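Local coordinates for protein glycinin A3B4 subunit (Glycine max, PDB 2D5H) that probably serves as a seed storage protein, an 11S globulin of the cupin superfamily that packs against other copies of itself in a trimer, at residues H58-S63 against P130-N135; P83-T88 against S110-R115; P64-I69 against N151-L156; H21-E26 against D170-E175. All coordinates share one frame; numbering follows the deposited sequence.

Contact 1: H58-S63 against P130-N135. With CO3 (carbonate ion), chain G.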
loop_
_atom_site.group_PDB
_atom_site.type_symbol
_atom_site.label_atom_id
_atom_site.label_comp_id
_atom_site.label_asym_id
_atom_site.label_seq_id
_atom_site.Cartn_x
_atom_site.Cartn_y
_atom_site.Cartn_z
ATOM N N HIS A 58 23.373 17.819 -16.118
ATOM C CA HIS A 58 22.092 17.981 -15.450
ATOM C C HIS A 58 22.355 18.155 -13.961
ATOM O O HIS A 58 22.765 17.210 -13.283
ATOM C CB HIS A 58 21.213 16.751 -15.684
ATOM C CG HIS A 58 19.774 16.958 -15.328
ATOM N ND1 HIS A 58 18.860 15.927 -15.296
ATOM C CD2 HIS A 58 19.088 18.079 -15.002
ATOM C CE1 HIS A 58 17.673 16.404 -14.966
ATOM N NE2 HIS A 58 17.785 17.708 -14.782
ATOM N N LEU A 59 22.123 19.368 -13.464
ATOM C CA LEU A 59 22.345 19.689 -12.057
ATOM C C LEU A 59 21.730 18.655 -11.124
ATOM O O LEU A 59 20.562 18.294 -11.261
ATOM C CB LEU A 59 21.781 21.075 -11.733
ATOM C CG LEU A 59 22.428 22.247 -12.473
ATOM C CD1 LEU A 59 21.765 23.550 -12.051
ATOM C CD2 LEU A 59 23.921 22.280 -12.178
ATOM N N PRO A 60 22.520 18.167 -10.154
ATOM C CA PRO A 60 22.069 17.167 -9.183
ATOM C C PRO A 60 20.683 17.465 -8.612
ATOM O O PRO A 60 20.274 18.625 -8.515
ATOM C CB PRO A 60 23.165 17.210 -8.124
ATOM C CG PRO A 60 24.388 17.472 -8.946
ATOM C CD PRO A 60 23.916 18.561 -9.886
ATOM N N SER A 61 19.968 16.407 -8.243
ATOM C CA SER A 61 18.629 16.535 -7.681
ATOM C C SER A 61 18.114 15.177 -7.214
ATOM O O SER A 61 18.745 14.148 -7.454
ATOM C CB SER A 61 17.672 17.108 -8.726
ATOM O OG SER A 61 17.576 16.243 -9.844
ATOM N N TYR A 62 16.968 15.185 -6.540
ATOM C CA TYR A 62 16.354 13.958 -6.048
ATOM C C TYR A 62 14.840 14.128 -5.954
ATOM O O TYR A 62 14.340 15.243 -5.787
ATOM C CB TYR A 62 16.924 13.580 -4.676
ATOM C CG TYR A 62 16.775 14.653 -3.622
ATOM C CD1 TYR A 62 17.583 15.790 -3.635
ATOM C CD2 TYR A 62 15.820 14.537 -2.612
ATOM C CE1 TYR A 62 17.446 16.785 -2.667
ATOM C CE2 TYR A 62 15.672 15.527 -1.641
ATOM C CZ TYR A 62 16.488 16.647 -1.675
ATOM O OH TYR A 62 16.341 17.630 -0.725
ATOM N N SER A 63 14.116 13.019 -6.071
ATOM C CA SER A 63 12.657 13.049 -6.007
ATOM C C SER A 63 12.101 12.104 -4.941
ATOM O O SER A 63 12.722 11.094 -4.599
ATOM C CB SER A 63 12.064 12.695 -7.376
ATOM O OG SER A 63 12.402 13.669 -8.349
ATOM N N PRO A 130 20.243 11.923 -4.501
ATOM C CA PRO A 130 20.639 12.974 -5.447
ATOM C C PRO A 130 21.408 12.374 -6.627
ATOM O O PRO A 130 22.120 11.381 -6.465
ATOM C CB PRO A 130 21.527 13.889 -4.601
ATOM C CG PRO A 130 21.068 13.627 -3.193
ATOM C CD PRO A 130 20.888 12.137 -3.195
ATOM N N TYR A 131 21.275 12.970 -7.808
ATOM C CA TYR A 131 21.978 12.450 -8.977
ATOM C C TYR A 131 22.291 13.515 -10.032
ATOM O O TYR A 131 21.501 14.433 -10.265
ATOM C CB TYR A 131 21.160 11.326 -9.627
ATOM C CG TYR A 131 20.005 11.821 -10.473
ATOM C CD1 TYR A 131 18.934 12.505 -9.898
ATOM C CD2 TYR A 131 20.002 11.641 -11.856
ATOM C CE1 TYR A 131 17.890 13.003 -10.682
ATOM C CE2 TYR A 131 18.965 12.131 -12.648
ATOM C CZ TYR A 131 17.915 12.812 -12.057
ATOM O OH TYR A 131 16.898 13.311 -12.841
ATOM N N TRP A 132 23.454 13.380 -10.663
ATOM C CA TRP A 132 23.874 14.301 -11.713
ATOM C C TRP A 132 24.193 13.483 -12.963
ATOM O O TRP A 132 24.755 12.390 -12.872
ATOM C CB TRP A 132 25.113 15.098 -11.281
ATOM C CG TRP A 132 26.269 14.246 -10.869
ATOM C CD1 TRP A 132 26.521 13.757 -9.623
ATOM C CD2 TRP A 132 27.302 13.731 -11.720
ATOM N NE1 TRP A 132 27.646 12.966 -9.641
ATOM C CE2 TRP A 132 28.144 12.932 -10.917
ATOM C CE3 TRP A 132 27.596 13.863 -13.085
ATOM C CZ2 TRP A 132 29.263 12.267 -11.432
ATOM C CZ3 TRP A 132 28.710 13.201 -13.598
ATOM C CH2 TRP A 132 29.527 12.413 -12.771
ATOM N N THR A 133 23.824 14.008 -14.126
ATOM C CA THR A 133 24.070 13.312 -15.383
ATOM C C THR A 133 24.853 14.192 -16.348
ATOM O O THR A 133 24.609 15.395 -16.439
ATOM C CB THR A 133 22.749 12.897 -16.056
ATOM O OG1 THR A 133 21.992 14.066 -16.385
ATOM C CG2 THR A 133 21.931 12.020 -15.123
ATOM N N TYR A 134 25.786 13.585 -17.075
ATOM C CA TYR A 134 26.614 14.320 -18.027
ATOM C C TYR A 134 26.707 13.625 -19.380
ATOM O O TYR A 134 26.968 12.423 -19.453
ATOM C CB TYR A 134 28.020 14.512 -17.447
ATOM C CG TYR A 134 28.974 15.253 -18.356
ATOM C CD1 TYR A 134 30.032 14.590 -18.979
ATOM C CD2 TYR A 134 28.819 16.618 -18.591
ATOM C CE1 TYR A 134 30.918 15.271 -19.815
ATOM C CE2 TYR A 134 29.697 17.309 -19.426
ATOM C CZ TYR A 134 30.744 16.630 -20.033
ATOM O OH TYR A 134 31.612 17.317 -20.848
ATOM N N ASN A 135 26.495 14.388 -20.448
ATOM C CA ASN A 135 26.562 13.854 -21.807
ATOM C C ASN A 135 28.007 13.798 -22.307
ATOM O O ASN A 135 28.608 14.824 -22.631
ATOM C CB ASN A 135 25.705 14.706 -22.751
ATOM C CG ASN A 135 25.876 14.320 -24.209
ATOM O OD1 ASN A 135 26.091 13.149 -24.535
ATOM N ND2 ASN A 135 25.768 15.304 -25.096
HETATM C C CO3 G . 18.600 12.197 -16.957
HETATM O O1 CO3 G . 17.762 11.637 -16.155
HETATM O O2 CO3 G . 18.681 13.482 -16.982
HETATM O O3 CO3 G . 19.346 11.461 -17.725
#

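Contact 2: P83-T88 against S110-R115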
loop_
_atom_site.group_PDB
_atom_site.type_symbol
_atom_site.label_atom_id
_atom_site.label_comp_id
_atom_site.label_asym_id
_atom_site.label_seq_id
_atom_site.Cartn_x
_atom_site.Cartn_y
_atom_site.Cartn_z
ATOM N N PRO A 83 24.077 8.011 0.405
ATOM C CA PRO A 83 24.598 8.250 1.753
ATOM C C PRO A 83 24.904 6.906 2.399
ATOM O O PRO A 83 24.120 5.966 2.283
ATOM C CB PRO A 83 23.448 8.973 2.439
ATOM C CG PRO A 83 22.251 8.336 1.813
ATOM C CD PRO A 83 22.633 8.302 0.347
ATOM N N GLY A 84 26.042 6.811 3.071
ATOM C CA GLY A 84 26.409 5.556 3.699
ATOM C C GLY A 84 27.329 4.772 2.787
ATOM O O GLY A 84 27.772 3.673 3.123
ATOM N N CYS A 85 27.603 5.345 1.618
ATOM C CA CYS A 85 28.489 4.731 0.636
ATOM C C CYS A 85 29.774 5.547 0.548
ATOM O O CYS A 85 29.736 6.774 0.445
ATOM C CB CYS A 85 27.821 4.678 -0.739
ATOM S SG CYS A 85 26.324 3.648 -0.814
ATOM N N PRO A 86 30.930 4.871 0.587
ATOM C CA PRO A 86 32.240 5.526 0.516
ATOM C C PRO A 86 32.592 6.069 -0.867
ATOM O O PRO A 86 31.929 5.768 -1.861
ATOM C CB PRO A 86 33.191 4.420 0.954
ATOM C CG PRO A 86 32.545 3.202 0.366
ATOM C CD PRO A 86 31.085 3.410 0.723
ATOM N N GLU A 87 33.647 6.877 -0.913
ATOM C CA GLU A 87 34.124 7.466 -2.155
ATOM C C GLU A 87 35.163 6.525 -2.747
ATOM O O GLU A 87 36.031 6.942 -3.516
ATOM C CB GLU A 87 34.761 8.828 -1.883
ATOM C CG GLU A 87 33.788 9.907 -1.440
ATOM C CD GLU A 87 32.872 9.462 -0.316
ATOM O OE1 GLU A 87 31.886 8.751 -0.602
ATOM O OE2 GLU A 87 33.141 9.813 0.852
ATOM N N THR A 88 35.063 5.254 -2.366
ATOM C CA THR A 88 35.976 4.214 -2.823
ATOM C C THR A 88 36.649 4.574 -4.140
ATOM O O THR A 88 37.865 4.777 -4.194
ATOM C CB THR A 88 35.237 2.868 -2.996
ATOM O OG1 THR A 88 34.624 2.497 -1.755
ATOM C CG2 THR A 88 36.208 1.771 -3.421
ATOM N N SER A 110 37.957 12.181 -5.315
ATOM C CA SER A 110 37.260 11.432 -4.274
ATOM C C SER A 110 35.758 11.381 -4.545
ATOM O O SER A 110 34.963 11.994 -3.830
ATOM C CB SER A 110 37.514 12.067 -2.906
ATOM O OG SER A 110 37.047 13.405 -2.875
ATOM N N HIS A 111 35.378 10.646 -5.583
ATOM C CA HIS A 111 33.975 10.504 -5.952
ATOM C C HIS A 111 33.524 9.061 -5.766
ATOM O O HIS A 111 34.309 8.203 -5.363
ATOM C CB HIS A 111 33.769 10.929 -7.409
ATOM C CG HIS A 111 34.809 10.396 -8.346
ATOM N ND1 HIS A 111 35.173 9.066 -8.377
ATOM C CD2 HIS A 111 35.565 11.015 -9.283
ATOM C CE1 HIS A 111 36.109 8.888 -9.292
ATOM N NE2 HIS A 111 36.366 10.055 -9.856
ATOM N N GLN A 112 32.253 8.795 -6.053
ATOM C CA GLN A 112 31.719 7.447 -5.924
ATOM C C GLN A 112 31.706 6.771 -7.288
ATOM O O GLN A 112 31.568 7.436 -8.316
ATOM C CB GLN A 112 30.297 7.480 -5.360
ATOM C CG GLN A 112 30.170 8.179 -4.019
ATOM C CD GLN A 112 28.802 7.984 -3.397
ATOM O OE1 GLN A 112 28.456 6.886 -2.964
ATOM N NE2 GLN A 112 28.012 9.049 -3.358
ATOM N N LYS A 113 31.853 5.449 -7.283
ATOM C CA LYS A 113 31.856 4.651 -8.507
ATOM C C LYS A 113 30.854 5.191 -9.526
ATOM O O LYS A 113 29.677 4.830 -9.506
ATOM C CB LYS A 113 31.528 3.192 -8.166
ATOM C CG LYS A 113 31.406 2.268 -9.366
ATOM C CD LYS A 113 31.048 0.852 -8.931
ATOM C CE LYS A 113 30.738 -0.039 -10.125
ATOM N NZ LYS A 113 29.568 0.464 -10.901
ATOM N N ILE A 114 31.333 6.059 -10.413
ATOM C CA ILE A 114 30.490 6.659 -11.441
ATOM C C ILE A 114 30.119 5.633 -12.505
ATOM O O ILE A 114 30.954 4.835 -12.932
ATOM C CB ILE A 114 31.203 7.851 -12.118
ATOM C CG1 ILE A 114 31.586 8.891 -11.063
ATOM C CG2 ILE A 114 30.301 8.479 -13.167
ATOM C CD1 ILE A 114 30.415 9.392 -10.239
ATOM N N ARG A 115 28.860 5.662 -12.932
ATOM C CA ARG A 115 28.372 4.726 -13.936
ATOM C C ARG A 115 28.159 5.384 -15.297
ATOM O O ARG A 115 27.770 6.549 -15.387
ATOM C CB ARG A 115 27.070 4.084 -13.450
ATOM C CG ARG A 115 27.190 3.455 -12.070
ATOM C CD ARG A 115 25.918 2.742 -11.660
ATOM N NE ARG A 115 26.000 2.230 -10.294
ATOM C CZ ARG A 115 26.088 2.997 -9.213
ATOM N NH1 ARG A 115 26.104 4.319 -9.330
ATOM N NH2 ARG A 115 26.160 2.443 -8.010
#

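Contact 3: P64-I69 against N151-L156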
loop_
_atom_site.group_PDB
_atom_site.type_symbol
_atom_site.label_atom_id
_atom_site.label_comp_id
_atom_site.label_asym_id
_atom_site.label_seq_id
_atom_site.Cartn_x
_atom_site.Cartn_y
_atom_site.Cartn_z
ATOM N N PRO A 64 10.913 12.423 -4.403
ATOM C CA PRO A 64 10.252 11.619 -3.372
ATOM C C PRO A 64 9.738 10.281 -3.888
ATOM O O PRO A 64 9.003 9.580 -3.194
ATOM C CB PRO A 64 9.123 12.529 -2.905
ATOM C CG PRO A 64 8.752 13.248 -4.160
ATOM C CD PRO A 64 10.102 13.609 -4.736
ATOM N N TYR A 65 10.138 9.931 -5.105
ATOM C CA TYR A 65 9.716 8.684 -5.729
ATOM C C TYR A 65 10.749 8.205 -6.743
ATOM O O TYR A 65 11.548 8.992 -7.252
ATOM C CB TYR A 65 8.384 8.889 -6.440
ATOM C CG TYR A 65 8.369 10.117 -7.317
ATOM C CD1 TYR A 65 7.828 11.315 -6.858
ATOM C CD2 TYR A 65 8.924 10.091 -8.596
ATOM C CE1 TYR A 65 7.838 12.458 -7.650
ATOM C CE2 TYR A 65 8.941 11.228 -9.396
ATOM C CZ TYR A 65 8.397 12.408 -8.917
ATOM O OH TYR A 65 8.413 13.538 -9.703
ATOM N N PRO A 66 10.738 6.901 -7.056
ATOM C CA PRO A 66 11.691 6.351 -8.021
ATOM C C PRO A 66 11.394 6.822 -9.441
ATOM O O PRO A 66 10.360 7.440 -9.698
ATOM C CB PRO A 66 11.511 4.845 -7.858
ATOM C CG PRO A 66 10.059 4.729 -7.544
ATOM C CD PRO A 66 9.860 5.840 -6.531
ATOM N N GLN A 67 12.312 6.528 -10.354
ATOM C CA GLN A 67 12.161 6.902 -11.753
ATOM C C GLN A 67 12.790 5.824 -12.621
ATOM O O GLN A 67 13.848 5.292 -12.287
ATOM C CB GLN A 67 12.871 8.226 -12.046
ATOM C CG GLN A 67 12.454 9.405 -11.187
ATOM C CD GLN A 67 13.197 10.682 -11.562
ATOM O OE1 GLN A 67 12.994 11.735 -10.957
ATOM N NE2 GLN A 67 14.061 10.589 -12.568
ATOM N N MET A 68 12.133 5.486 -13.722
ATOM C CA MET A 68 12.693 4.503 -14.637
ATOM C C MET A 68 12.986 5.277 -15.908
ATOM O O MET A 68 12.077 5.794 -16.558
ATOM C CB MET A 68 11.711 3.365 -14.922
ATOM C CG MET A 68 12.340 2.243 -15.744
ATOM S SD MET A 68 11.305 0.781 -15.947
ATOM C CE MET A 68 11.853 -0.220 -14.578
ATOM N N ILE A 69 14.264 5.372 -16.247
ATOM C CA ILE A 69 14.674 6.118 -17.424
ATOM C C ILE A 69 15.318 5.233 -18.480
ATOM O O ILE A 69 16.142 4.373 -18.173
ATOM C CB ILE A 69 15.673 7.224 -17.039
ATOM C CG1 ILE A 69 15.153 7.985 -15.816
ATOM C CG2 ILE A 69 15.875 8.171 -18.209
ATOM C CD1 ILE A 69 16.118 9.012 -15.277
ATOM N N ASN A 151 4.072 5.555 -6.330
ATOM C CA ASN A 151 4.763 4.437 -5.705
ATOM C C ASN A 151 4.574 4.519 -4.192
ATOM O O ASN A 151 4.348 5.598 -3.644
ATOM C CB ASN A 151 6.252 4.467 -6.051
ATOM C CG ASN A 151 6.962 3.177 -5.681
ATOM O OD1 ASN A 151 6.980 2.772 -4.520
ATOM N ND2 ASN A 151 7.549 2.522 -6.677
ATOM N N PHE A 152 4.664 3.378 -3.521
ATOM C CA PHE A 152 4.491 3.335 -2.076
ATOM C C PHE A 152 5.704 3.887 -1.336
ATOM O O PHE A 152 5.806 3.765 -0.115
ATOM C CB PHE A 152 4.193 1.898 -1.624
ATOM C CG PHE A 152 5.260 0.901 -1.999
ATOM C CD1 PHE A 152 6.491 0.894 -1.348
ATOM C CD2 PHE A 152 5.025 -0.041 -2.997
ATOM C CE1 PHE A 152 7.473 -0.039 -1.685
ATOM C CE2 PHE A 152 5.999 -0.977 -3.342
ATOM C CZ PHE A 152 7.226 -0.977 -2.685
ATOM N N ASN A 153 6.623 4.493 -2.079
ATOM C CA ASN A 153 7.819 5.074 -1.479
ATOM C C ASN A 153 7.595 6.563 -1.263
ATOM O O ASN A 153 8.102 7.146 -0.308
ATOM C CB ASN A 153 9.036 4.847 -2.378
ATOM C CG ASN A 153 9.430 3.385 -2.465
ATOM O OD1 ASN A 153 9.677 2.735 -1.446
ATOM N ND2 ASN A 153 9.495 2.856 -3.685
ATOM N N ASN A 154 6.827 7.173 -2.158
ATOM C CA ASN A 154 6.514 8.592 -2.056
ATOM C C ASN A 154 5.516 8.765 -0.925
ATOM O O ASN A 154 4.375 8.315 -1.029
ATOM C CB ASN A 154 5.887 9.092 -3.360
ATOM C CG ASN A 154 5.479 10.555 -3.293
ATOM O OD1 ASN A 154 4.894 11.007 -2.311
ATOM N ND2 ASN A 154 5.774 11.299 -4.352
ATOM N N GLN A 155 5.937 9.406 0.159
ATOM C CA GLN A 155 5.036 9.622 1.282
ATOM C C GLN A 155 4.453 11.025 1.250
ATOM O O GLN A 155 3.692 11.413 2.135
ATOM C CB GLN A 155 5.752 9.379 2.612
ATOM C CG GLN A 155 6.156 7.932 2.831
ATOM C CD GLN A 155 6.335 7.594 4.295
ATOM O OE1 GLN A 155 7.089 8.251 5.007
ATOM N NE2 GLN A 155 5.637 6.560 4.753
ATOM N N LEU A 156 4.813 11.783 0.221
ATOM C CA LEU A 156 4.306 13.137 0.070
ATOM C C LEU A 156 2.929 13.087 -0.576
ATOM O O LEU A 156 1.928 12.896 0.112
ATOM C CB LEU A 156 5.264 13.976 -0.782
ATOM C CG LEU A 156 6.623 14.265 -0.137
ATOM C CD1 LEU A 156 7.502 15.042 -1.104
ATOM C CD2 LEU A 156 6.420 15.051 1.152
#

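Contact 4: H21-E26 against D170-E175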
loop_
_atom_site.group_PDB
_atom_site.type_symbol
_atom_site.label_atom_id
_atom_site.label_comp_id
_atom_site.label_asym_id
_atom_site.label_seq_id
_atom_site.Cartn_x
_atom_site.Cartn_y
_atom_site.Cartn_z
ATOM N N HIS A 21 4.661 20.818 -21.265
ATOM C CA HIS A 21 5.576 21.887 -20.895
ATOM C C HIS A 21 6.990 21.511 -21.315
ATOM O O HIS A 21 7.315 20.330 -21.445
ATOM C CB HIS A 21 5.533 22.107 -19.381
ATOM C CG HIS A 21 6.451 23.186 -18.900
ATOM N ND1 HIS A 21 6.247 24.519 -19.186
ATOM C CD2 HIS A 21 7.582 23.129 -18.158
ATOM C CE1 HIS A 21 7.213 25.237 -18.639
ATOM N NE2 HIS A 21 8.035 24.417 -18.011
ATOM N N ARG A 22 7.827 22.522 -21.527
ATOM C CA ARG A 22 9.209 22.294 -21.927
ATOM C C ARG A 22 10.144 23.337 -21.326
ATOM O O ARG A 22 9.857 24.535 -21.354
ATOM C CB ARG A 22 9.324 22.308 -23.454
ATOM C CG ARG A 22 8.768 23.558 -24.112
ATOM C CD ARG A 22 8.787 23.471 -25.639
ATOM N NE ARG A 22 10.124 23.618 -26.214
ATOM C CZ ARG A 22 11.061 22.673 -26.220
ATOM N NH1 ARG A 22 10.824 21.484 -25.680
ATOM N NH2 ARG A 22 12.240 22.918 -26.772
ATOM N N VAL A 23 11.261 22.867 -20.778
ATOM C CA VAL A 23 12.253 23.742 -20.167
ATOM C C VAL A 23 13.445 23.928 -21.101
ATOM O O VAL A 23 14.094 22.959 -21.499
ATOM C CB VAL A 23 12.756 23.168 -18.826
ATOM C CG1 VAL A 23 13.796 24.098 -18.221
ATOM C CG2 VAL A 23 11.591 22.984 -17.865
ATOM N N GLU A 24 13.725 25.181 -21.444
ATOM C CA GLU A 24 14.830 25.514 -22.334
ATOM C C GLU A 24 16.047 25.962 -21.533
ATOM O O GLU A 24 16.185 27.141 -21.203
ATOM C CB GLU A 24 14.405 26.628 -23.296
ATOM C CG GLU A 24 15.460 27.021 -24.318
ATOM C CD GLU A 24 14.989 28.128 -25.244
ATOM O OE1 GLU A 24 14.654 29.223 -24.743
ATOM O OE2 GLU A 24 14.954 27.905 -26.472
ATOM N N SER A 25 16.928 25.016 -21.221
ATOM C CA SER A 25 18.130 25.319 -20.453
ATOM C C SER A 25 19.343 25.524 -21.353
ATOM O O SER A 25 19.316 25.190 -22.539
ATOM C CB SER A 25 18.412 24.195 -19.451
ATOM O OG SER A 25 18.545 22.947 -20.106
ATOM N N GLU A 26 20.404 26.078 -20.770
ATOM C CA GLU A 26 21.651 26.352 -21.482
ATOM C C GLU A 26 22.126 25.189 -22.345
ATOM O O GLU A 26 22.349 25.350 -23.544
ATOM C CB GLU A 26 22.751 26.722 -20.483
ATOM C CG GLU A 26 24.140 26.802 -21.094
ATOM C CD GLU A 26 25.195 27.218 -20.089
ATOM O OE1 GLU A 26 25.118 28.360 -19.589
ATOM O OE2 GLU A 26 26.102 26.406 -19.798
ATOM N N ASP A 170 13.694 26.236 -13.651
ATOM C CA ASP A 170 12.316 26.574 -13.976
ATOM C C ASP A 170 11.448 25.380 -13.603
ATOM O O ASP A 170 11.879 24.232 -13.719
ATOM C CB ASP A 170 12.171 26.871 -15.471
ATOM C CG ASP A 170 12.605 28.277 -15.832
ATOM O OD1 ASP A 170 12.598 28.611 -17.034
ATOM O OD2 ASP A 170 12.949 29.052 -14.915
ATOM N N ILE A 171 10.228 25.650 -13.149
ATOM C CA ILE A 171 9.317 24.583 -12.759
ATOM C C ILE A 171 9.027 23.653 -13.934
ATOM O O ILE A 171 8.354 24.037 -14.890
ATOM C CB ILE A 171 7.989 25.158 -12.222
ATOM C CG1 ILE A 171 8.262 26.017 -10.986
ATOM C CG2 ILE A 171 7.030 24.029 -11.871
ATOM C CD1 ILE A 171 8.943 25.268 -9.853
ATOM N N GLU A 172 9.547 22.431 -13.851
ATOM C CA GLU A 172 9.355 21.437 -14.902
ATOM C C GLU A 172 7.887 21.046 -15.000
ATOM O O GLU A 172 7.328 20.959 -16.092
ATOM C CB GLU A 172 10.189 20.190 -14.611
ATOM C CG GLU A 172 11.652 20.472 -14.330
ATOM C CD GLU A 172 12.452 19.207 -14.108
ATOM O OE1 GLU A 172 13.644 19.313 -13.752
ATOM O OE2 GLU A 172 11.889 18.105 -14.295
ATOM N N HIS A 173 7.273 20.805 -13.847
ATOM C CA HIS A 173 5.870 20.425 -13.793
ATOM C C HIS A 173 5.067 21.562 -13.165
ATOM O O HIS A 173 4.686 21.493 -11.998
ATOM C CB HIS A 173 5.703 19.149 -12.969
ATOM C CG HIS A 173 6.702 18.084 -13.296
ATOM N ND1 HIS A 173 8.040 18.200 -12.989
ATOM C CD2 HIS A 173 6.559 16.882 -13.904
ATOM C CE1 HIS A 173 8.679 17.116 -13.392
ATOM N NE2 HIS A 173 7.803 16.301 -13.950
ATOM N N PRO A 174 4.797 22.623 -13.941
ATOM C CA PRO A 174 4.039 23.783 -13.464
ATOM C C PRO A 174 2.627 23.457 -12.980
ATOM O O PRO A 174 1.928 24.327 -12.460
ATOM C CB PRO A 174 4.042 24.715 -14.673
ATOM C CG PRO A 174 4.055 23.759 -15.825
ATOM C CD PRO A 174 5.085 22.749 -15.380
ATOM N N GLU A 175 2.204 22.209 -13.159
ATOM C CA GLU A 175 0.878 21.798 -12.716
ATOM C C GLU A 175 0.894 21.641 -11.200
ATOM O O GLU A 175 -0.079 21.967 -10.518
ATOM C CB GLU A 175 0.472 20.470 -13.365
ATOM C CG GLU A 175 1.428 19.321 -13.089
ATOM C CD GLU A 175 2.476 19.163 -14.172
ATOM O OE1 GLU A 175 3.066 20.183 -14.583
ATOM O OE2 GLU A 175 2.714 18.017 -14.611
#

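Contact 1: H58-S63 against P130-N135
Tyr131 sets an edge of its ring against the carbonyl oxygen of Ser61 where two antiparallel strands of the first cupin domain meet, their axes 154° apart. His58 N donates a nearly straight bond to Thr133 O (2.7 Å), and Tyr131 N binds Ser61 O (2.8 Å), although this second bond is more bent. In Tyr131 the first torsion (chi1 78°) places CG between the backbone N and the carbonyl carbon, and the ring runs alongside Ser61. Beyond CB, CG is still at the margin of the Ser61 carbonyl. CD1 comes next, with Ser61 O near the ring plane at 3.0 Å. One atom further out, CE1 meets Ser61 OG at 3.4 Å. On the other edge CE2 faces O1 of a carbonate ion, probably taken from the crystallisation liquor, at 3.7 Å. The ring ends in OH, 3.8 Å from CE1 of His58, whose side chain crosses it at a slant. That imidazole is held at both nitrogens: ND1 donates to carbonate O2 (3.0 Å), and NE2 is bonded to the hydroxyl of Tyr164. Arg50 adds another hydrogen bond to the ion. Pro60 and Trp132 meet nearer the backbone through CG and CB, 3.4 Å apart. Strand 131-134 is flanked by 56-62 and 75-80, while 56-62 also pairs with 163-164 and 237-239; Leu52 of strand 46-52, from the other sheet of the domain, packs on His58 and Thr133, and Trp384 of the second subunit stacks on Tyr62.

Contact 2: P83-T88 against S110-R115
Glu87 and Gln112 slant across each other, with the carboxylate and amide planes 83° apart, inside the long connection between antiparallel strands 75-80 and 115-118 of the cupin fold. No hydrogen bond links the segments. Glu87 bends at its second torsion (chi2 49°). Its CG lies 3.4 Å from Ser110 O, and its OE1 turns back to within 3.9 Å of Gln112 CG. Gln112 is extended beyond CG instead, which carries its amide across the Pro86 carbonyl, with CG 3.7 Å from Pro86 O, and on to Cys85. With an alanine here, the reach across the loop would be gone, and Cys85 and the Pro86 carbonyl would probably lose the side chain that packs on them. Cys85 forms a disulfide with Cys327, consistent with the bridge that joins acidic and basic chains in 11S globulins. The second subunit lies against this loop: its Lys482 is hydrogen-bonded to Ser110 OG, and its Arg460 packs on Glu87. At the far end of the amide, Gln112 OE1 stops 3.2 Å from CB of Cys85, the carbon that carries the disulfide sulfur.

Contact 3: P64-I69 against N151-L156
The backbone of Pro64-Pro66 passes Asn154 with the CA atoms of Tyr65 and Asn154 4.9 Å apart, and Asn154 CA makes a CA-H...O contact with Pro64 O (2.9 Å). No conventional hydrogen bond spans the two segments; the side chains meet by packing. Asn154 points its CG away from its backbone N (chi1 177°) and runs alongside Tyr65. The amide lies almost flush with the phenol, the planes differing by 2°, and ND2 meets the ring at its edge, 3.2 Å from CD1. The same ND2 is 3.6 Å from Pro64 CG. Leu156 crosses Pro64 at about a right angle and sets CD1 against Pro64 CB at 3.5 Å. At the other end, Pro66 CG rests on Asn151 ND2 (3.5 Å), an atom hydrogen-bonded to Asp148. Weak bonds from Asn153 N to Asn151 OD1 and from Leu156 N to Asn154 OD1 make two Asx turns that shape the loop. The loop follows strand 141-147, which pairs with strand 67-73 just beyond Pro66; strand 121-125 flanks 67-73 on its other side, and Gln426 of the second subunit binds the loop backbone at Asn153 and Gln155.

Contact 4: H21-E26 against D170-E175
Pro174 covers one face of the His21 ring in a CH-pi contact, its CD 4.0 Å from the ring centroid and displaced toward the rim. His21 reaches it because CG stands anti to the backbone N (chi1 180°), which swings the imidazole from strand 21-25 onto the loop 170-175. Main-chain oxygens form a second group: Glu172 O approaches the ring carbon CD2 of His21 at 3.0 Å, and Ile171 O lies 3.2 Å from His21 NE2; both sit obliquely to the ring. Glu172 O is also hydrogen-bonded to Thr32 OG1 on the adjoining strand 28-32. The apolar share falls to Val23, whose CG2 touches Glu172 CA at 4.0 Å while its CG1 faces Asp170 CB at 4.2 Å. CB of Glu172 leads away from the strand, and its OE1 is bonded to Tyr164 OH. Replacing His21 with an alanine would take away the ring, and Pro174 would probably be left without the surface it packs on, and the Ile171 carbonyl without the imidazole nitrogen beside it. Within this chain, strand 21-25 is the outermost strand of its sheet, and the loop passes along it. The partial negative charge of two carbonyl oxygens near CD2 and NE2 would probably suit a positive imidazole better than a neutral one, though the charge of His21 is not seen, with Asp170 OD1 6.3 Å from NE2 as a more distant influence.

Contacts 1, 2 and 3 lie within one cupin domain and all reach the second subunit, whereas no other chain touches contact 4. Contact 1 links the other two: it meets contact 2 where Trp132 CZ2 packs on Ile114 CD1 at 3.3 Å, and it also adjoins contact 3, which follows it along the chain from Ser63 to Pro64. Contacts 2 and 4 are the farthest apart, with centres about 30 Å from each other. Contact 4 comes within about 5 Å, by nearest atoms, of contacts 1 and 3, and Tyr164 bonds both to His58 of contact 1 and to Glu172 of contact 4, tying the carbonate-binding histidine to the loop of contact 4.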